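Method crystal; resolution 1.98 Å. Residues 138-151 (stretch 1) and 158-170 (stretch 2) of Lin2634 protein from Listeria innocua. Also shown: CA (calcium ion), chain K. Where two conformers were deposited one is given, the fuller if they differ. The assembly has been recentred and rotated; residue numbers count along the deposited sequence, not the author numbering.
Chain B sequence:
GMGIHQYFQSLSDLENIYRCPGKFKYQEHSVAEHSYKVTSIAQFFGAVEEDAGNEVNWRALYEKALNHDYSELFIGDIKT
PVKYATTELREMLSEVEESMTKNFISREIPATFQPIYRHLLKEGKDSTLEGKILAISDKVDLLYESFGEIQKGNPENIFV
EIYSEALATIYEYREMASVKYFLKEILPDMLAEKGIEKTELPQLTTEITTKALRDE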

ATOM      1  N   ASP B 138     -23.229 -11.423  10.976  1.00 26.02           N
ATOM      2  CA  ASP B 138     -21.976 -11.858  10.378  1.00 26.06           C
ATOM      3  C   ASP B 138     -22.198 -12.295   8.905  1.00 26.41           C
ATOM      4  O   ASP B 138     -21.458 -11.888   8.003  1.00 27.43           O
ATOM      5  CB  ASP B 138     -21.431 -13.005  11.239  1.00 25.59           C
ATOM      6  CG  ASP B 138     -19.994 -13.366  10.920  1.00 32.58           C
ATOM      7  OD1 ASP B 138     -19.280 -12.562  10.287  1.00 28.09           O
ATOM      8  OD2 ASP B 138     -19.571 -14.473  11.331  1.00 33.75           O
ATOM      9  N   LYS B 139     -23.231 -13.099   8.656  1.00 26.42           N
ATOM     10  CA  LYS B 139     -23.544 -13.506   7.290  1.00 28.22           C
ATOM     11  C   LYS B 139     -24.012 -12.348   6.423  1.00 27.31           C
ATOM     12  O   LYS B 139     -23.720 -12.305   5.246  1.00 28.28           O
ATOM     13  CB  LYS B 139     -24.573 -14.645   7.246  1.00 29.00           C
ATOM     14  CG  LYS B 139     -24.108 -15.954   7.857  1.00 31.87           C
ATOM     15  CD  LYS B 139     -22.820 -16.491   7.252  1.00 29.35           C
ATOM     16  CE  LYS B 139     -22.386 -17.781   7.964  1.00 36.40           C
ATOM     17  NZ  LYS B 139     -21.309 -18.413   7.223  1.00 38.49           N
ATOM     18  N   VAL B 140     -24.732 -11.401   6.999  1.00 28.35           N
ATOM     19  CA  VAL B 140     -25.124 -10.214   6.233  1.00 26.06           C
ATOM     20  C   VAL B 140     -23.876  -9.453   5.792  1.00 24.99           C
ATOM     21  O   VAL B 140     -23.844  -8.969   4.654  1.00 25.70           O
ATOM     22  CB  VAL B 140     -26.112  -9.295   6.970  1.00 24.84           C
ATOM     23  CG1 VAL B 140     -26.190  -7.944   6.283  1.00 20.67           C
ATOM     24  CG2 VAL B 140     -27.491  -9.967   7.055  1.00 23.11           C
ATOM     25  N   ASP B 141     -22.866  -9.324   6.650  1.00 26.13           N
ATOM     26  CA  ASP B 141     -21.671  -8.559   6.246  1.00 25.86           C
ATOM     27  C   ASP B 141     -20.927  -9.318   5.138  1.00 24.21           C
ATOM     28  O   ASP B 141     -20.458  -8.721   4.182  1.00 27.26           O
ATOM     29  CB  ASP B 141     -20.720  -8.244   7.398  1.00 24.85           C
ATOM     30  CG  ASP B 141     -19.561  -7.328   6.965  1.00 27.39           C
ATOM     31  OD1 ASP B 141     -19.812  -6.280   6.350  1.00 30.36           O
ATOM     32  OD2 ASP B 141     -18.381  -7.671   7.191  1.00 32.91           O
ATOM     33  N   LEU B 142     -20.846 -10.632   5.281  1.00 26.18           N
ATOM     34  CA  LEU B 142     -20.224 -11.490   4.279  1.00 26.86           C
ATOM     35  C   LEU B 142     -20.970 -11.371   2.947  1.00 27.10           C
ATOM     36  O   LEU B 142     -20.377 -11.345   1.871  1.00 28.59           O
ATOM     37  CB  LEU B 142     -20.246 -12.912   4.796  1.00 29.29           C
ATOM     38  CG  LEU B 142     -19.313 -13.959   4.219  1.00 39.41           C
ATOM     39  CD1 LEU B 142     -17.833 -13.591   4.373  1.00 30.97           C
ATOM     40  CD2 LEU B 142     -19.633 -15.288   4.895  1.00 34.11           C
ATOM     41  N   LEU B 143     -22.291 -11.296   3.023  1.00 26.53           N
ATOM     42  CA  LEU B 143     -23.123 -11.121   1.848  1.00 27.33           C
ATOM     43  C   LEU B 143     -22.850  -9.767   1.169  1.00 26.84           C
ATOM     44  O   LEU B 143     -22.742  -9.693  -0.055  1.00 26.82           O
ATOM     45  CB  LEU B 143     -24.611 -11.243   2.235  1.00 26.34           C
ATOM     46  CG  LEU B 143     -25.638 -11.334   1.108  1.00 32.07           C
ATOM     47  CD1 LEU B 143     -25.846 -12.790   0.669  1.00 29.14           C
ATOM     48  CD2 LEU B 143     -26.970 -10.724   1.547  1.00 31.66           C
ATOM     49  N   TYR B 144     -22.752  -8.698   1.954  1.00 26.10           N
ATOM     50  CA  TYR B 144     -22.377  -7.372   1.396  1.00 27.23           C
ATOM     51  C   TYR B 144     -20.964  -7.341   0.776  1.00 26.46           C
ATOM     52  O   TYR B 144     -20.740  -6.726  -0.280  1.00 27.53           O
ATOM     53  CB  TYR B 144     -22.570  -6.245   2.454  1.00 27.91           C
ATOM     54  CG  TYR B 144     -23.983  -5.701   2.411  1.00 26.37           C
ATOM     55  CD1 TYR B 144     -25.031  -6.383   3.024  1.00 31.04           C
ATOM     56  CD2 TYR B 144     -24.279  -4.529   1.701  1.00 26.85           C
ATOM     57  CE1 TYR B 144     -26.341  -5.910   2.944  1.00 28.07           C
ATOM     58  CE2 TYR B 144     -25.575  -4.042   1.624  1.00 29.24           C
ATOM     59  CZ  TYR B 144     -26.597  -4.747   2.261  1.00 31.37           C
ATOM     60  OH  TYR B 144     -27.874  -4.289   2.214  1.00 33.98           O
ATOM     61  N   GLU B 145     -20.004  -7.958   1.445  1.00 26.18           N
ATOM     62  CA  GLU B 145     -18.620  -7.970   0.927  1.00 26.76           C
ATOM     63  C   GLU B 145     -18.572  -8.746  -0.385  1.00 26.51           C
ATOM     64  O   GLU B 145     -17.953  -8.326  -1.318  1.00 28.84           O
ATOM     65  CB  GLU B 145     -17.666  -8.693   1.860  1.00 27.98           C
ATOM     66  CG  GLU B 145     -17.234  -8.028   3.126  1.00 33.51           C
ATOM     67  CD  GLU B 145     -16.347  -8.977   3.970  1.00 36.74           C
ATOM     68  OE1 GLU B 145     -16.736 -10.159   4.133  1.00 36.57           O
ATOM     69  OE2 GLU B 145     -15.286  -8.545   4.491  1.00 33.27           O
ATOM     70  N   SER B 146     -19.238  -9.896  -0.445  1.00 27.31           N
ATOM     71  CA  SER B 146     -19.167 -10.725  -1.630  1.00 27.90           C
ATOM     72  C   SER B 146     -19.994 -10.076  -2.762  1.00 31.00           C
ATOM     73  O   SER B 146     -19.599 -10.093  -3.946  1.00 31.54           O
ATOM     74  CB  SER B 146     -19.601 -12.155  -1.313  1.00 30.00           C
ATOM     75  OG  SER B 146     -20.988 -12.230  -1.014  1.00 31.87           O
ATOM     76  N   PHE B 147     -21.118  -9.472  -2.372  1.00 31.07           N
ATOM     77  CA  PHE B 147     -21.987  -8.741  -3.279  1.00 30.56           C
ATOM     78  C   PHE B 147     -21.214  -7.621  -3.963  1.00 31.59           C
ATOM     79  O   PHE B 147     -21.297  -7.451  -5.184  1.00 35.08           O
ATOM     80  CB  PHE B 147     -23.184  -8.176  -2.490  1.00 31.22           C
ATOM     81  CG  PHE B 147     -24.133  -7.374  -3.308  1.00 32.77           C
ATOM     82  CD1 PHE B 147     -25.177  -7.992  -3.972  1.00 34.77           C
ATOM     83  CD2 PHE B 147     -23.998  -5.998  -3.397  1.00 35.71           C
ATOM     84  CE1 PHE B 147     -26.093  -7.239  -4.747  1.00 40.54           C
ATOM     85  CE2 PHE B 147     -24.904  -5.235  -4.163  1.00 40.97           C
ATOM     86  CZ  PHE B 147     -25.947  -5.865  -4.845  1.00 36.89           C
ATOM     87  N   GLY B 148     -20.453  -6.881  -3.174  1.00 30.81           N
ATOM     88  CA  GLY B 148     -19.657  -5.775  -3.686  1.00 31.08           C
ATOM     89  C   GLY B 148     -18.709  -6.261  -4.755  1.00 30.34           C
ATOM     90  O   GLY B 148     -18.613  -5.663  -5.805  1.00 35.30           O
ATOM     91  N   GLU B 149     -18.018  -7.363  -4.489  1.00 28.89           N
ATOM     92  CA  GLU B 149     -17.083  -7.924  -5.460  1.00 28.97           C
ATOM     93  C   GLU B 149     -17.768  -8.392  -6.751  1.00 32.73           C
ATOM     94  O   GLU B 149     -17.273  -8.147  -7.862  1.00 33.96           O
ATOM     95  CB  GLU B 149     -16.249  -9.035  -4.804  1.00 27.61           C
ATOM     96  CG  GLU B 149     -15.345  -8.504  -3.641  1.00 24.59           C
ATOM     97  CD  GLU B 149     -14.337  -7.434  -4.087  1.00 27.08           C
ATOM     98  OE1 GLU B 149     -13.702  -7.622  -5.141  1.00 26.63           O
ATOM     99  OE2 GLU B 149     -14.139  -6.426  -3.365  1.00 26.43           O
ATOM    100  N   ILE B 150     -18.920  -9.035  -6.608  1.00 32.40           N
ATOM    101  CA  ILE B 150     -19.652  -9.546  -7.747  1.00 33.33           C
ATOM    102  C   ILE B 150     -20.166  -8.418  -8.621  1.00 33.64           C
ATOM    103  O   ILE B 150     -20.116  -8.495  -9.852  1.00 37.87           O
ATOM    104  CB  ILE B 150     -20.834 -10.423  -7.291  1.00 34.41           C
ATOM    105  CG1 ILE B 150     -20.309 -11.694  -6.626  1.00 32.51           C
ATOM    106  CG2 ILE B 150     -21.739 -10.776  -8.474  1.00 32.93           C
ATOM    107  CD1 ILE B 150     -21.329 -12.353  -5.710  1.00 36.02           C
ATOM    108  N   GLN B 151     -20.653  -7.379  -7.973  1.00 36.18           N
ATOM    109  CA  GLN B 151     -21.091  -6.141  -8.629  1.00 38.20           C
ATOM    110  C   GLN B 151     -19.984  -5.562  -9.489  1.00 38.82           C
ATOM    111  O   GLN B 151     -20.243  -5.088 -10.594  1.00 38.40           O
ATOM    112  CB  GLN B 151     -21.448  -5.089  -7.586  1.00 37.60           C
ATOM    113  CG  GLN B 151     -22.791  -4.489  -7.762  1.00 47.91           C
ATOM    114  CD  GLN B 151     -23.119  -3.491  -6.666  1.00 48.77           C
ATOM    115  OE1 GLN B 151     -22.656  -3.613  -5.516  1.00 52.01           O
ATOM    116  NE2 GLN B 151     -23.910  -2.483  -7.021  1.00 49.58           N
ATOM    117  N   ILE B 158     -15.255 -17.677  -6.407  1.00 39.39           N
ATOM    118  CA  ILE B 158     -15.372 -17.819  -4.969  1.00 38.85           C
ATOM    119  C   ILE B 158     -16.422 -16.840  -4.401  1.00 37.11           C
ATOM    120  O   ILE B 158     -17.178 -17.194  -3.519  1.00 37.24           O
ATOM    121  CB  ILE B 158     -14.000 -17.643  -4.241  1.00 38.70           C
ATOM    122  CG1 ILE B 158     -14.058 -18.221  -2.832  1.00 44.49           C
ATOM    123  CG2 ILE B 158     -13.579 -16.184  -4.120  1.00 38.68           C
ATOM    124  CD1 ILE B 158     -14.271 -19.716  -2.805  1.00 49.58           C
ATOM    125  N   PHE B 159     -16.506 -15.630  -4.940  1.00 35.90           N
ATOM    126  CA  PHE B 159     -17.433 -14.629  -4.389  1.00 34.80           C
ATOM    127  C   PHE B 159     -18.911 -15.001  -4.581  1.00 36.07           C
ATOM    128  O   PHE B 159     -19.717 -14.814  -3.658  1.00 33.66           O
ATOM    129  CB  PHE B 159     -17.080 -13.255  -4.921  1.00 32.40           C
ATOM    130  CG  PHE B 159     -15.717 -12.822  -4.487  1.00 32.20           C
ATOM    131  CD1 PHE B 159     -15.471 -12.507  -3.152  1.00 35.43           C
ATOM    132  CD2 PHE B 159     -14.665 -12.817  -5.367  1.00 32.66           C
ATOM    133  CE1 PHE B 159     -14.199 -12.147  -2.728  1.00 32.02           C
ATOM    134  CE2 PHE B 159     -13.383 -12.466  -4.941  1.00 32.21           C
ATOM    135  CZ  PHE B 159     -13.167 -12.127  -3.618  1.00 34.29           C
ATOM    136  N   VAL B 160     -19.248 -15.587  -5.731  1.00 36.17           N
ATOM    137  CA  VAL B 160     -20.605 -16.094  -5.955  1.00 36.41           C
ATOM    138  C   VAL B 160     -20.913 -17.215  -4.977  1.00 36.68           C
ATOM    139  O   VAL B 160     -22.040 -17.320  -4.448  1.00 37.77           O
ATOM    140  CB  VAL B 160     -20.768 -16.627  -7.397  1.00 40.04           C
ATOM    141  CG1 VAL B 160     -21.980 -17.593  -7.496  1.00 40.04           C
ATOM    142  CG2 VAL B 160     -20.899 -15.450  -8.367  1.00 38.29           C
ATOM    143  N   GLU B 161     -19.911 -18.045  -4.709  1.00 35.63           N
ATOM    144  CA  GLU B 161     -20.069 -19.148  -3.767  1.00 37.71           C
ATOM    145  C   GLU B 161     -20.269 -18.661  -2.341  1.00 34.58           C
ATOM    146  O   GLU B 161     -21.085 -19.221  -1.598  1.00 34.57           O
ATOM    147  CB  GLU B 161     -18.864 -20.099  -3.827  1.00 40.68           C
ATOM    148  CG  GLU B 161     -18.742 -20.874  -5.146  1.00 49.86           C
ATOM    149  CD  GLU B 161     -17.323 -21.448  -5.371  1.00 63.18           C
ATOM    150  OE1 GLU B 161     -16.553 -21.608  -4.385  1.00 69.16           O
ATOM    151  OE2 GLU B 161     -16.975 -21.724  -6.547  1.00 71.50           O
ATOM    152  N   ILE B 162     -19.533 -17.632  -1.950  1.00 31.05           N
ATOM    153  CA  ILE B 162     -19.680 -17.031  -0.616  1.00 30.52           C
ATOM    154  C   ILE B 162     -21.095 -16.414  -0.452  1.00 30.92           C
ATOM    155  O   ILE B 162     -21.750 -16.592   0.560  1.00 30.74           O
ATOM    156  CB  ILE B 162     -18.587 -15.937  -0.380  1.00 32.89           C
ATOM    157  CG1 ILE B 162     -17.185 -16.584  -0.295  1.00 37.80           C
ATOM    158  CG2 ILE B 162     -18.874 -15.122   0.896  1.00 27.58           C
ATOM    159  CD1 ILE B 162     -16.001 -15.632  -0.534  1.00 36.25           C
ATOM    160  N   TYR B 163     -21.524 -15.665  -1.458  1.00 31.31           N
ATOM    161  CA  TYR B 163     -22.813 -15.023  -1.459  1.00 32.31           C
ATOM    162  C   TYR B 163     -23.923 -16.082  -1.304  1.00 33.51           C
ATOM    163  O   TYR B 163     -24.845 -15.944  -0.475  1.00 32.73           O
ATOM    164  CB  TYR B 163     -22.978 -14.233  -2.770  1.00 33.31           C
ATOM    165  CG  TYR B 163     -24.328 -13.590  -2.953  1.00 32.47           C
ATOM    166  CD1 TYR B 163     -25.374 -14.285  -3.570  1.00 36.38           C
ATOM    167  CD2 TYR B 163     -24.572 -12.298  -2.501  1.00 32.92           C
ATOM    168  CE1 TYR B 163     -26.623 -13.696  -3.752  1.00 40.03           C
ATOM    169  CE2 TYR B 163     -25.815 -11.698  -2.678  1.00 35.96           C
ATOM    170  CZ  TYR B 163     -26.839 -12.405  -3.294  1.00 35.98           C
ATOM    171  OH  TYR B 163     -28.070 -11.814  -3.465  1.00 39.38           O
ATOM    172  N   SER B 164     -23.796 -17.158  -2.075  1.00 34.16           N
ATOM    173  CA  SER B 164     -24.780 -18.231  -2.061  0.60 34.70           C
ATOM    174  C   SER B 164     -24.885 -18.877  -0.679  1.00 35.91           C
ATOM    175  O   SER B 164     -25.991 -19.089  -0.160  1.00 35.96           O
ATOM    176  CB  SER B 164     -24.427 -19.251  -3.134  0.60 37.13           C
ATOM    177  OG  SER B 164     -24.453 -18.623  -4.400  0.60 28.80           O
ATOM    178  N   GLU B 165     -23.733 -19.154  -0.077  1.00 36.16           N
ATOM    179  CA  GLU B 165     -23.677 -19.767   1.238  1.00 36.52           C
ATOM    180  C   GLU B 165     -24.258 -18.848   2.282  1.00 34.71           C
ATOM    181  O   GLU B 165     -25.010 -19.304   3.146  1.00 33.86           O
ATOM    182  CB  GLU B 165     -22.241 -20.130   1.616  1.00 34.54           C
ATOM    183  CG  GLU B 165     -22.069 -20.857   2.987  1.00 45.71           C
ATOM    184  CD  GLU B 165     -22.136 -19.930   4.251  1.00 58.45           C
ATOM    185  OE1 GLU B 165     -21.718 -18.735   4.209  1.00 59.57           O
ATOM    186  OE2 GLU B 165     -22.603 -20.421   5.306  1.00 59.46           O
ATOM    187  N   ALA B 166     -23.897 -17.566   2.206  1.00 32.31           N
ATOM    188  CA  ALA B 166     -24.354 -16.581   3.165  1.00 30.72           C
ATOM    189  C   ALA B 166     -25.878 -16.434   3.079  1.00 32.16           C
ATOM    190  O   ALA B 166     -26.560 -16.565   4.096  1.00 33.92           O
ATOM    191  CB  ALA B 166     -23.611 -15.227   2.962  1.00 29.47           C
ATOM    192  N   LEU B 167     -26.427 -16.238   1.885  1.00 32.39           N
ATOM    193  CA  LEU B 167     -27.875 -16.142   1.752  1.00 32.74           C
ATOM    194  C   LEU B 167     -28.606 -17.431   2.194  1.00 35.79           C
ATOM    195  O   LEU B 167     -29.576 -17.376   2.957  1.00 35.15           O
ATOM    196  CB  LEU B 167     -28.267 -15.740   0.327  1.00 33.22           C
ATOM    197  CG  LEU B 167     -29.729 -15.296   0.119  1.00 34.87           C
ATOM    198  CD1 LEU B 167     -30.197 -14.118   1.073  1.00 32.96           C
ATOM    199  CD2 LEU B 167     -29.903 -14.927  -1.340  1.00 34.56           C
ATOM    200  N   ALA B 168     -28.114 -18.583   1.755  1.00 36.34           N
ATOM    201  CA  ALA B 168     -28.657 -19.869   2.197  1.00 37.63           C
ATOM    202  C   ALA B 168     -28.763 -19.912   3.717  1.00 36.18           C
ATOM    203  O   ALA B 168     -29.812 -20.227   4.261  1.00 37.42           O
ATOM    204  CB  ALA B 168     -27.780 -21.018   1.695  1.00 37.80           C
ATOM    205  N   THR B 169     -27.681 -19.575   4.402  1.00 34.18           N
ATOM    206  CA  THR B 169     -27.677 -19.563   5.863  1.00 34.62           C
ATOM    207  C   THR B 169     -28.674 -18.551   6.457  1.00 34.65           C
ATOM    208  O   THR B 169     -29.450 -18.903   7.338  1.00 34.83           O
ATOM    209  CB  THR B 169     -26.267 -19.302   6.384  1.00 35.00           C
ATOM    210  OG1 THR B 169     -25.406 -20.271   5.798  1.00 35.50           O
ATOM    211  CG2 THR B 169     -26.176 -19.427   7.893  1.00 29.55           C
ATOM    212  N   ILE B 170     -28.686 -17.314   5.961  1.00 33.32           N
ATOM    213  CA  ILE B 170     -29.679 -16.334   6.408  1.00 31.37           C
ATOM    214  C   ILE B 170     -31.118 -16.916   6.317  1.00 34.53           C
ATOM    215  O   ILE B 170     -31.949 -16.708   7.221  1.00 35.51           O
ATOM    216  CB  ILE B 170     -29.546 -14.995   5.603  1.00 31.25           C
ATOM    217  CG1 ILE B 170     -28.245 -14.290   5.977  1.00 27.20           C
ATOM    218  CG2 ILE B 170     -30.714 -14.061   5.877  1.00 30.40           C
ATOM    219  CD1 ILE B 170     -27.853 -13.158   5.054  1.00 29.83           C
TER
HETATM  220 CA    CA K 302     -16.992 -13.014  11.428  1.00 66.66          CA
HETATM  221  O   HOH W   1     -16.607 -15.200  12.847  1.00 46.06           O

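The strongest polar link between these two helices is the salt bridge of Lys139 and Glu165. Lys139 NZ lies 3.1 Å from both Glu165 OE1 and Glu165 OE2, donating to each, so the ammonium group faces the whole carboxylate. A long, flexible lysine suits this place: its methylene chain packs against apolar neighbors, with Lys139 CB 3.9 Å from Ile170 CG1, while its charged end reaches the carboxylate of Glu165.

The helices run roughly antiparallel, at 148°, and their axes approach to 8.5 Å. Small side chains let backbone atoms come close at two places. Ala166 offers only a methyl, 3.7 Å from Ala166 CB to Lys139 O, and Ser146 places its CB 3.5 Å from Phe159 O. The Ser146 hydroxyl lies near carbonyls of its own helix, so its polarity need not be met across the interface.

Around these points, larger side chains interlock. Leu143 fits among Tyr163, Ala166, Leu167 and Ile170, its CD1 over the Tyr163 ring face, 3.8 Å from the centroid, in a CH-pi contact. Tyr163 in turn fills a hole lined by Leu143, Ser146, Phe147 and Ile150. Farther along, Glu149 CB covers a face of Phe159, while its carboxylate is hydrogen-bonded elsewhere in the structure. Leu142 and Ile162 add branched aliphatic packing, Leu142 CG lying 3.5 Å from Ile162 CG2.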